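Local coordinates for protein short chain dehydrogenase (Salmonella typhi, PDB 3G1T) that probably catalyses NAD(P)(H)-dependent oxidation or reduction, as expected of a short-chain dehydrogenase with a Rossmann fold, at residues 14-19 with 40-45; 121-126 with 167-172; 99-104 with 150-155. All coordinates share one frame; numbering follows the deposited sequence.

Contact 1. Residues 14-19 with 40-45; sequences NRIILV and TVILLG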
loop_
_atom_site.group_PDB
_atom_site.type_symbol
_atom_site.label_atom_id
_atom_site.label_comp_id
_atom_site.label_asym_id
_atom_site.label_seq_id
_atom_site.Cartn_x
_atom_site.Cartn_y
_atom_site.Cartn_z
ATOM N N ASN A 14 -9.671 6.990 -32.852
ATOM C CA ASN A 14 -8.658 8.043 -32.648
ATOM C C ASN A 14 -8.234 8.319 -31.228
ATOM O O ASN A 14 -7.450 9.275 -31.009
ATOM C CB ASN A 14 -9.031 9.407 -33.328
ATOM C CG ASN A 14 -9.456 9.269 -34.740
ATOM O OD1 ASN A 14 -8.940 8.432 -35.430
ATOM N ND2 ASN A 14 -10.416 10.123 -35.211
ATOM N N ARG A 15 -8.637 7.473 -30.270
ATOM C CA ARG A 15 -8.197 7.745 -28.879
ATOM C C ARG A 15 -6.863 7.062 -28.672
ATOM O O ARG A 15 -6.677 5.913 -29.096
ATOM C CB ARG A 15 -9.241 7.319 -27.861
ATOM C CG ARG A 15 -10.514 8.061 -28.168
ATOM C CD ARG A 15 -11.408 8.025 -27.015
ATOM N NE ARG A 15 -11.050 8.844 -25.870
ATOM C CZ ARG A 15 -11.200 10.185 -25.804
ATOM N NH1 ARG A 15 -11.544 10.955 -26.846
ATOM N NH2 ARG A 15 -10.939 10.798 -24.660
ATOM N N ILE A 16 -5.951 7.774 -28.048
ATOM C CA ILE A 16 -4.522 7.304 -27.977
ATOM C C ILE A 16 -4.361 6.649 -26.584
ATOM O O ILE A 16 -4.470 7.365 -25.571
ATOM C CB ILE A 16 -3.538 8.481 -28.094
ATOM C CG1 ILE A 16 -3.850 9.275 -29.403
ATOM C CG2 ILE A 16 -2.090 7.956 -28.092
ATOM C CD1 ILE A 16 -3.239 10.629 -29.503
ATOM N N ILE A 17 -4.104 5.338 -26.498
ATOM C CA ILE A 17 -4.158 4.684 -25.184
ATOM C C ILE A 17 -2.918 3.865 -25.006
ATOM O O ILE A 17 -2.601 3.040 -25.861
ATOM C CB ILE A 17 -5.360 3.776 -25.100
ATOM C CG1 ILE A 17 -6.620 4.595 -25.516
ATOM C CG2 ILE A 17 -5.466 3.015 -23.714
ATOM C CD1 ILE A 17 -7.856 3.729 -25.418
ATOM N N LEU A 18 -2.248 4.141 -23.894
ATOM C CA LEU A 18 -1.053 3.442 -23.502
ATOM C C LEU A 18 -1.456 2.176 -22.668
ATOM O O LEU A 18 -2.248 2.251 -21.692
ATOM C CB LEU A 18 -0.139 4.365 -22.664
ATOM C CG LEU A 18 1.060 3.554 -22.108
ATOM C CD1 LEU A 18 2.096 2.998 -23.184
ATOM C CD2 LEU A 18 1.799 4.099 -20.947
ATOM N N VAL A 19 -0.925 0.991 -23.032
ATOM C CA VAL A 19 -1.323 -0.250 -22.312
ATOM C C VAL A 19 -0.075 -0.919 -21.784
ATOM O O VAL A 19 0.795 -1.275 -22.588
ATOM C CB VAL A 19 -2.077 -1.248 -23.297
ATOM C CG1 VAL A 19 -2.304 -2.589 -22.640
ATOM C CG2 VAL A 19 -3.417 -0.658 -23.809
ATOM N N THR A 40 -5.716 4.256 -31.102
ATOM C CA THR A 40 -4.293 4.258 -31.439
ATOM C C THR A 40 -3.554 3.758 -30.166
ATOM O O THR A 40 -3.468 4.463 -29.144
ATOM C CB THR A 40 -3.783 5.636 -31.835
ATOM O OG1 THR A 40 -4.393 6.005 -33.066
ATOM C CG2 THR A 40 -2.227 5.597 -32.053
ATOM N N VAL A 41 -3.069 2.511 -30.226
ATOM C CA VAL A 41 -2.606 1.856 -28.991
ATOM C C VAL A 41 -1.093 2.016 -28.975
ATOM O O VAL A 41 -0.463 2.030 -30.027
ATOM C CB VAL A 41 -3.063 0.354 -28.978
ATOM C CG1 VAL A 41 -2.402 -0.387 -27.827
ATOM C CG2 VAL A 41 -4.599 0.254 -28.867
ATOM N N ILE A 42 -0.552 2.220 -27.786
ATOM C CA ILE A 42 0.866 2.278 -27.500
ATOM C C ILE A 42 1.077 1.179 -26.476
ATOM O O ILE A 42 0.405 1.099 -25.411
ATOM C CB ILE A 42 1.275 3.627 -26.894
ATOM C CG1 ILE A 42 0.932 4.784 -27.854
ATOM C CG2 ILE A 42 2.789 3.715 -26.782
ATOM C CD1 ILE A 42 0.938 6.118 -27.051
ATOM N N LEU A 43 2.066 0.321 -26.779
ATOM C CA LEU A 43 2.336 -0.849 -25.941
ATOM C C LEU A 43 3.537 -0.595 -25.076
ATOM O O LEU A 43 4.508 -0.054 -25.561
ATOM C CB LEU A 43 2.742 -2.073 -26.786
ATOM C CG LEU A 43 1.859 -2.348 -27.991
ATOM C CD1 LEU A 43 2.335 -3.586 -28.779
ATOM C CD2 LEU A 43 0.471 -2.560 -27.565
ATOM N N LEU A 44 3.466 -0.982 -23.804
ATOM C CA LEU A 44 4.638 -1.003 -22.958
ATOM C C LEU A 44 4.820 -2.355 -22.286
ATOM O O LEU A 44 3.851 -2.997 -21.783
ATOM C CB LEU A 44 4.589 0.107 -21.926
ATOM C CG LEU A 44 5.786 0.487 -21.068
ATOM C CD1 LEU A 44 5.585 1.929 -20.794
ATOM C CD2 LEU A 44 5.783 -0.339 -19.737
ATOM N N GLY A 45 6.074 -2.781 -22.262
ATOM C CA GLY A 45 6.426 -4.058 -21.638
ATOM C C GLY A 45 7.912 -4.235 -21.426
ATOM O O GLY A 45 8.699 -3.306 -21.645
HETATM O O HOH W 1 -6.915 5.389 -34.082
#
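Leu18 lays its CD1 methyl across the CG2 branch of Ile42, 3.7 Å away, with the two side chains at about a right angle. The same CD1 reaches CB of Leu44, at 4.0 Å. CG of Leu18 is anti to the backbone N (chi1 173°), and from there its CD1 methyl can lie over the neighbouring strand. At its other end Ile42 sends CD1 against CG2 of Ile16 (3.7 Å), so that one isoleucine spans two residues of 16-19. On the opposite face Val19 and Val41 meet more loosely, CG2 to CG1 at 4.2 Å, where Tyr34 of helix 25-36 touches both and Ala31 touches Val41. The axes of strands 16-19 and 40-45 approach to 4.7 Å and run 20° from parallel, as expected of the first beta-alpha-beta unit of a Rossmann fold, in which helix 25-36 makes the crossover. Five backbone bonds, alternating in direction as in parallel pairing, set the register: Thr40 N gives to Arg15 O, Ile17 N to Thr40 O, Ile42 N to Ile17 O, Val19 N to Ile42 O and Leu44 N to Val19 O. The shortest, from Val19 N to Ile42 O (2.7 Å), comes in nearly along the C=O axis, at 177°. At the edge of the contact a water lies 2.8 Å from OG1 of Thr40, while the guanidinium of Arg15 forms a salt bridge with Asp145 through NH1.

Contact 2. Residues 121-126 with 167-172; sequences DVMQVN and YATSKF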
loop_
_atom_site.group_PDB
_atom_site.type_symbol
_atom_site.label_atom_id
_atom_site.label_comp_id
_atom_site.label_asym_id
_atom_site.label_seq_id
_atom_site.Cartn_x
_atom_site.Cartn_y
_atom_site.Cartn_z
ATOM N N ASP A 121 10.377 -6.138 -4.110
ATOM C CA ASP A 121 10.209 -6.123 -5.598
ATOM C C ASP A 121 8.756 -5.912 -5.991
ATOM O O ASP A 121 8.451 -5.166 -6.945
ATOM C CB ASP A 121 10.645 -7.486 -6.205
ATOM C CG ASP A 121 12.129 -7.747 -6.110
ATOM O OD1 ASP A 121 12.888 -6.836 -5.861
ATOM O OD2 ASP A 121 12.562 -8.910 -6.280
ATOM N N VAL A 122 7.832 -6.576 -5.266
ATOM C CA VAL A 122 6.380 -6.461 -5.516
ATOM C C VAL A 122 5.980 -5.007 -5.296
ATOM O O VAL A 122 5.219 -4.446 -6.120
ATOM C CB VAL A 122 5.485 -7.467 -4.650
ATOM C CG1 VAL A 122 3.998 -7.131 -4.718
ATOM C CG2 VAL A 122 5.722 -8.912 -5.156
ATOM N N MET A 123 6.471 -4.414 -4.209
ATOM C CA MET A 123 6.105 -3.016 -3.910
ATOM C C MET A 123 6.655 -2.104 -5.024
ATOM O O MET A 123 6.006 -1.122 -5.417
ATOM C CB MET A 123 6.635 -2.581 -2.534
ATOM C CG MET A 123 5.726 -3.155 -1.353
ATOM S SD MET A 123 3.886 -2.872 -1.272
ATOM C CE MET A 123 4.088 -1.167 -0.938
ATOM N N GLN A 124 7.867 -2.389 -5.470
ATOM C CA GLN A 124 8.529 -1.538 -6.455
ATOM C C GLN A 124 7.780 -1.572 -7.775
ATOM O O GLN A 124 7.642 -0.513 -8.428
ATOM C CB GLN A 124 10.006 -1.963 -6.700
ATOM C CG GLN A 124 10.830 -0.905 -7.492
ATOM C CD GLN A 124 10.903 0.408 -6.718
ATOM O OE1 GLN A 124 10.843 0.386 -5.508
ATOM N NE2 GLN A 124 11.164 1.544 -7.406
ATOM N N VAL A 125 7.325 -2.757 -8.209
ATOM C CA VAL A 125 6.641 -2.815 -9.511
ATOM C C VAL A 125 5.217 -2.247 -9.334
ATOM O O VAL A 125 4.775 -1.395 -10.145
ATOM C CB VAL A 125 6.568 -4.286 -10.078
ATOM C CG1 VAL A 125 5.604 -4.428 -11.320
ATOM C CG2 VAL A 125 7.983 -4.738 -10.430
ATOM N N ASN A 126 4.491 -2.784 -8.345
ATOM C CA ASN A 126 3.045 -2.611 -8.316
ATOM C C ASN A 126 2.714 -1.222 -7.780
ATOM O O ASN A 126 1.683 -0.622 -8.166
ATOM C CB ASN A 126 2.329 -3.677 -7.449
ATOM C CG ASN A 126 2.469 -5.093 -8.047
ATOM O OD1 ASN A 126 3.170 -5.230 -9.078
ATOM N ND2 ASN A 126 1.849 -6.122 -7.421
ATOM N N TYR A 167 1.550 -9.046 -2.427
ATOM C CA TYR A 167 0.542 -8.752 -3.465
ATOM C C TYR A 167 -0.674 -7.975 -2.891
ATOM O O TYR A 167 -1.048 -6.901 -3.421
ATOM C CB TYR A 167 0.027 -10.055 -4.094
ATOM C CG TYR A 167 -0.761 -9.777 -5.383
ATOM C CD1 TYR A 167 -0.077 -9.299 -6.537
ATOM C CD2 TYR A 167 -2.166 -9.945 -5.456
ATOM C CE1 TYR A 167 -0.773 -9.058 -7.738
ATOM C CE2 TYR A 167 -2.860 -9.674 -6.681
ATOM C CZ TYR A 167 -2.140 -9.279 -7.775
ATOM O OH TYR A 167 -2.755 -8.985 -8.967
ATOM N N ALA A 168 -1.338 -8.558 -1.879
ATOM C CA ALA A 168 -2.527 -7.925 -1.250
ATOM C C ALA A 168 -2.173 -6.492 -0.738
ATOM O O ALA A 168 -2.924 -5.547 -1.012
ATOM C CB ALA A 168 -2.991 -8.717 -0.102
ATOM N N THR A 169 -1.058 -6.395 -0.008
ATOM C CA THR A 169 -0.529 -5.107 0.512
ATOM C C THR A 169 -0.436 -4.130 -0.648
ATOM O O THR A 169 -0.866 -2.949 -0.521
ATOM C CB THR A 169 0.791 -5.285 1.269
ATOM O OG1 THR A 169 0.595 -6.257 2.319
ATOM C CG2 THR A 169 1.270 -3.930 1.970
ATOM N N SER A 170 0.182 -4.567 -1.748
ATOM C CA SER A 170 0.403 -3.651 -2.926
ATOM C C SER A 170 -0.889 -3.288 -3.652
ATOM O O SER A 170 -0.968 -2.206 -4.270
ATOM C CB SER A 170 1.349 -4.294 -3.954
ATOM O OG SER A 170 0.659 -5.284 -4.740
ATOM N N LYS A 171 -1.916 -4.177 -3.625
ATOM C CA LYS A 171 -3.188 -3.843 -4.225
ATOM C C LYS A 171 -4.052 -2.911 -3.309
ATOM O O LYS A 171 -4.771 -2.051 -3.825
ATOM C CB LYS A 171 -3.916 -5.130 -4.716
ATOM C CG LYS A 171 -3.088 -5.873 -5.815
ATOM C CD LYS A 171 -2.815 -5.012 -7.057
ATOM C CE LYS A 171 -2.217 -5.725 -8.295
ATOM N NZ LYS A 171 -2.016 -4.694 -9.404
ATOM N N PHE A 172 -3.962 -3.071 -1.994
ATOM C CA PHE A 172 -4.533 -2.041 -1.101
ATOM C C PHE A 172 -3.852 -0.716 -1.438
ATOM O O PHE A 172 -4.535 0.345 -1.592
ATOM C CB PHE A 172 -4.255 -2.431 0.356
ATOM C CG PHE A 172 -5.410 -3.130 1.012
ATOM C CD1 PHE A 172 -5.618 -4.519 0.763
ATOM C CD2 PHE A 172 -6.315 -2.428 1.774
ATOM C CE1 PHE A 172 -6.690 -5.184 1.363
ATOM C CE2 PHE A 172 -7.420 -3.061 2.443
ATOM C CZ PHE A 172 -7.603 -4.499 2.195
HETATM O O HOH W 2 -0.588 -1.663 -9.036
#
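Ser170 OG is gripped twice: it receives ND2 of Asn126 from the other helix at 3.1 Å (163° at the hydrogen) and gives its own hydrogen to the carbonyl O of Tyr167 at 2.7 Å. With chi1 at 77° the hydroxyl sits between its backbone N and carbonyl carbon, within range of that carbonyl one turn back, which also accepts from Lys171 N. Ser170 OG lies almost in the amide plane of Asn126, and this fixes the amide's rotation together with the bond from Leu104 N to its OD1. The Tyr167 ring stands 84° to the amide, with CD1 3.8 Å from ND2, and Lys171 CG lies over one ring face. Beside the polar pair, Val122 CG1 packs on Ser170 OG (3.8 Å) and Met123 SD on Ser170 CA (3.9 Å). Met123 also touches Met123 of the second subunit. At 124-126 helix 116-142 widens into a pi-type turn; Asn126 O takes a water at 2.6 Å that is weakly bonded to Lys171 NZ, whose stronger partner is Thr152 O. Ser170 holds the Asn126 amide from the second shell; Asn126, Tyr167 and Lys171, with Tyr-x-x-x-Lys spacing, match the Asn-Ser-Tyr-Lys tetrad of classical short-chain dehydrogenases, its serine probably Ser154 beside Tyr167.

Contact 3. Residues 99-104 with 150-155; sequences LHNAGL and VFTSSS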
loop_
_atom_site.group_PDB
_atom_site.type_symbol
_atom_site.label_atom_id
_atom_site.label_comp_id
_atom_site.label_asym_id
_atom_site.label_seq_id
_atom_site.Cartn_x
_atom_site.Cartn_y
_atom_site.Cartn_z
ATOM N N LEU A 99 -3.758 2.316 -19.263
ATOM C CA LEU A 99 -4.233 1.146 -18.555
ATOM C C LEU A 99 -2.984 0.491 -18.005
ATOM O O LEU A 99 -2.091 0.047 -18.754
ATOM C CB LEU A 99 -4.926 0.225 -19.569
ATOM C CG LEU A 99 -5.311 -1.143 -19.014
ATOM C CD1 LEU A 99 -6.207 -1.089 -17.807
ATOM C CD2 LEU A 99 -5.867 -2.003 -20.140
ATOM N N HIS A 100 -2.942 0.401 -16.682
ATOM C CA HIS A 100 -1.795 -0.260 -16.016
ATOM C C HIS A 100 -2.218 -1.668 -15.775
ATOM O O HIS A 100 -3.011 -1.905 -14.853
ATOM C CB HIS A 100 -1.547 0.427 -14.652
ATOM C CG HIS A 100 -0.941 1.804 -14.731
ATOM N ND1 HIS A 100 0.348 2.033 -15.155
ATOM C CD2 HIS A 100 -1.418 3.017 -14.340
ATOM C CE1 HIS A 100 0.610 3.326 -15.084
ATOM N NE2 HIS A 100 -0.448 3.939 -14.595
ATOM N N ASN A 101 -1.632 -2.602 -16.531
ATOM C CA ASN A 101 -1.893 -4.009 -16.283
ATOM C C ASN A 101 -0.640 -4.700 -15.727
ATOM O O ASN A 101 -0.747 -5.780 -15.195
ATOM C CB ASN A 101 -2.197 -4.729 -17.600
ATOM C CG ASN A 101 -3.333 -4.178 -18.337
ATOM O OD1 ASN A 101 -4.506 -4.467 -18.032
ATOM N ND2 ASN A 101 -3.011 -3.499 -19.439
ATOM N N ALA A 102 0.546 -4.138 -15.926
ATOM C CA ALA A 102 1.763 -4.753 -15.349
ATOM C C ALA A 102 1.672 -4.964 -13.843
ATOM O O ALA A 102 1.151 -4.130 -13.120
ATOM C CB ALA A 102 2.986 -3.901 -15.684
ATOM N N GLY A 103 2.224 -6.081 -13.370
ATOM C CA GLY A 103 2.130 -6.359 -11.944
ATOM C C GLY A 103 3.040 -7.540 -11.690
ATOM O O GLY A 103 3.275 -8.317 -12.599
ATOM N N LEU A 104 3.532 -7.637 -10.470
ATOM C CA LEU A 104 4.286 -8.794 -10.012
ATOM C C LEU A 104 3.429 -9.481 -8.907
ATOM O O LEU A 104 2.834 -8.831 -8.019
ATOM C CB LEU A 104 5.625 -8.363 -9.469
ATOM C CG LEU A 104 6.954 -9.118 -9.593
ATOM C CD1 LEU A 104 7.293 -9.468 -11.068
ATOM C CD2 LEU A 104 8.049 -8.239 -9.001
ATOM N N VAL A 150 -6.465 3.933 -15.557
ATOM C CA VAL A 150 -7.044 2.754 -14.974
ATOM C C VAL A 150 -5.908 1.986 -14.316
ATOM O O VAL A 150 -4.864 1.761 -14.960
ATOM C CB VAL A 150 -7.733 1.854 -16.064
ATOM C CG1 VAL A 150 -8.196 0.501 -15.375
ATOM C CG2 VAL A 150 -8.978 2.673 -16.647
ATOM N N PHE A 151 -6.120 1.581 -13.062
ATOM C CA PHE A 151 -5.177 0.677 -12.359
ATOM C C PHE A 151 -5.767 -0.712 -12.247
ATOM O O PHE A 151 -6.966 -0.899 -12.282
ATOM C CB PHE A 151 -4.848 1.201 -10.951
ATOM C CG PHE A 151 -4.123 2.540 -10.942
ATOM C CD1 PHE A 151 -2.733 2.621 -11.064
ATOM C CD2 PHE A 151 -4.887 3.741 -10.854
ATOM C CE1 PHE A 151 -2.013 3.881 -11.027
ATOM C CE2 PHE A 151 -4.186 4.996 -10.838
ATOM C CZ PHE A 151 -2.821 5.096 -10.925
ATOM N N THR A 152 -4.870 -1.712 -12.098
ATOM C CA THR A 152 -5.311 -3.115 -11.860
ATOM C C THR A 152 -5.295 -3.417 -10.369
ATOM O O THR A 152 -4.292 -3.231 -9.684
ATOM C CB THR A 152 -4.378 -4.067 -12.640
ATOM O OG1 THR A 152 -4.431 -3.746 -14.022
ATOM C CG2 THR A 152 -4.903 -5.534 -12.399
ATOM N N SER A 153 -6.454 -3.808 -9.878
ATOM C CA SER A 153 -6.620 -4.250 -8.474
ATOM C C SER A 153 -6.900 -5.769 -8.399
ATOM O O SER A 153 -6.569 -6.561 -9.341
ATOM C CB SER A 153 -7.742 -3.451 -7.775
ATOM O OG SER A 153 -7.623 -3.650 -6.349
ATOM N N SER A 154 -7.381 -6.176 -7.241
ATOM C CA SER A 154 -7.638 -7.633 -6.955
ATOM C C SER A 154 -8.666 -7.710 -5.839
ATOM O O SER A 154 -8.860 -6.702 -5.131
ATOM C CB SER A 154 -6.328 -8.390 -6.585
ATOM O OG SER A 154 -6.752 -9.638 -6.093
ATOM N N SER A 155 -9.395 -8.829 -5.696
ATOM C CA SER A 155 -10.268 -8.929 -4.519
ATOM C C SER A 155 -9.444 -8.783 -3.229
ATOM O O SER A 155 -9.925 -8.245 -2.273
ATOM C CB SER A 155 -11.094 -10.211 -4.556
ATOM O OG SER A 155 -10.171 -11.305 -4.379
HETATM O O HOH W 3 -5.692 -5.458 -15.975
#
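His100 and Phe151 both place CG anti to their carbonyl carbons (chi1 -73° and -64°), which sends the two rings the same way, side by side. Their planes are only 18° apart, yet the centroids are 5.0 Å from each other and the rings are slid until they barely overlap. The touch is therefore local, CD2 of His100 against CE1 of Phe151 at 3.5 Å, rather than a full stack. Threonines of helix 116-142 border the pair, Thr130 touching both rings and Thr134 hydrogen-bonding NE2 of His100.

Leu99 and Val150 form the one parallel bridge here, their side chains alongside each other with CD1 of Leu99 3.5 Å from CG1 of Val150. Just beyond it His100 N donates to Val150 O at 2.9 Å. Next along, Thr152 OG1 gives its hydrogen to His100 O. That separation, 2.5 Å, is very short, and its exact length deserves caution. The same hydroxyl accepts from a water at 2.9 Å, and this water also donates to OD1 of Asn101 at 2.6 Å, adding a water-mediated bridge. ND2 of Asn101 turns to Thr20 O, at the start of a Thr-Gly-x-x-x-Gly-x-Gly sequence, the motif that binds the cofactor in this family, while 100-103 reads His-Asn-Ala-Gly, a close relative of its Asn-Asn-Ala-Gly motif.

Chemically, Thr152 adds its hydroxyl to the strand pairing: if the short contact is a real bond, the hydroxyl serves as donor to a carbonyl and acceptor from water, and the water bridge to Asn101 OD1 joins the loop to the strand end without relying on it. Through ND2 the amide of Asn101 extends that tie to the glycine-rich turn.

From the N terminus, contact 1 closes first, joining strands 16-19 and 40-45 around helix 25-36 before the other two open. Contact 3 opens at 99-104, contact 2 at 121-126; 150-155 then closes contact 3 and 167-172 closes contact 2, so these two loops cross. Contact 3 closes over helix 116-142, and contact 2 pairs that helix with helix 165-185 beside it. Contacts 1 and 3 share the parallel sheet and touch, Leu18 O lying 2.9 Å from Leu99 N, a probable hydrogen bond between adjacent strands. Contacts 1 and 2, with centres 24 Å apart, do not touch: contact 3 lies against both, linking sheet to helix pair.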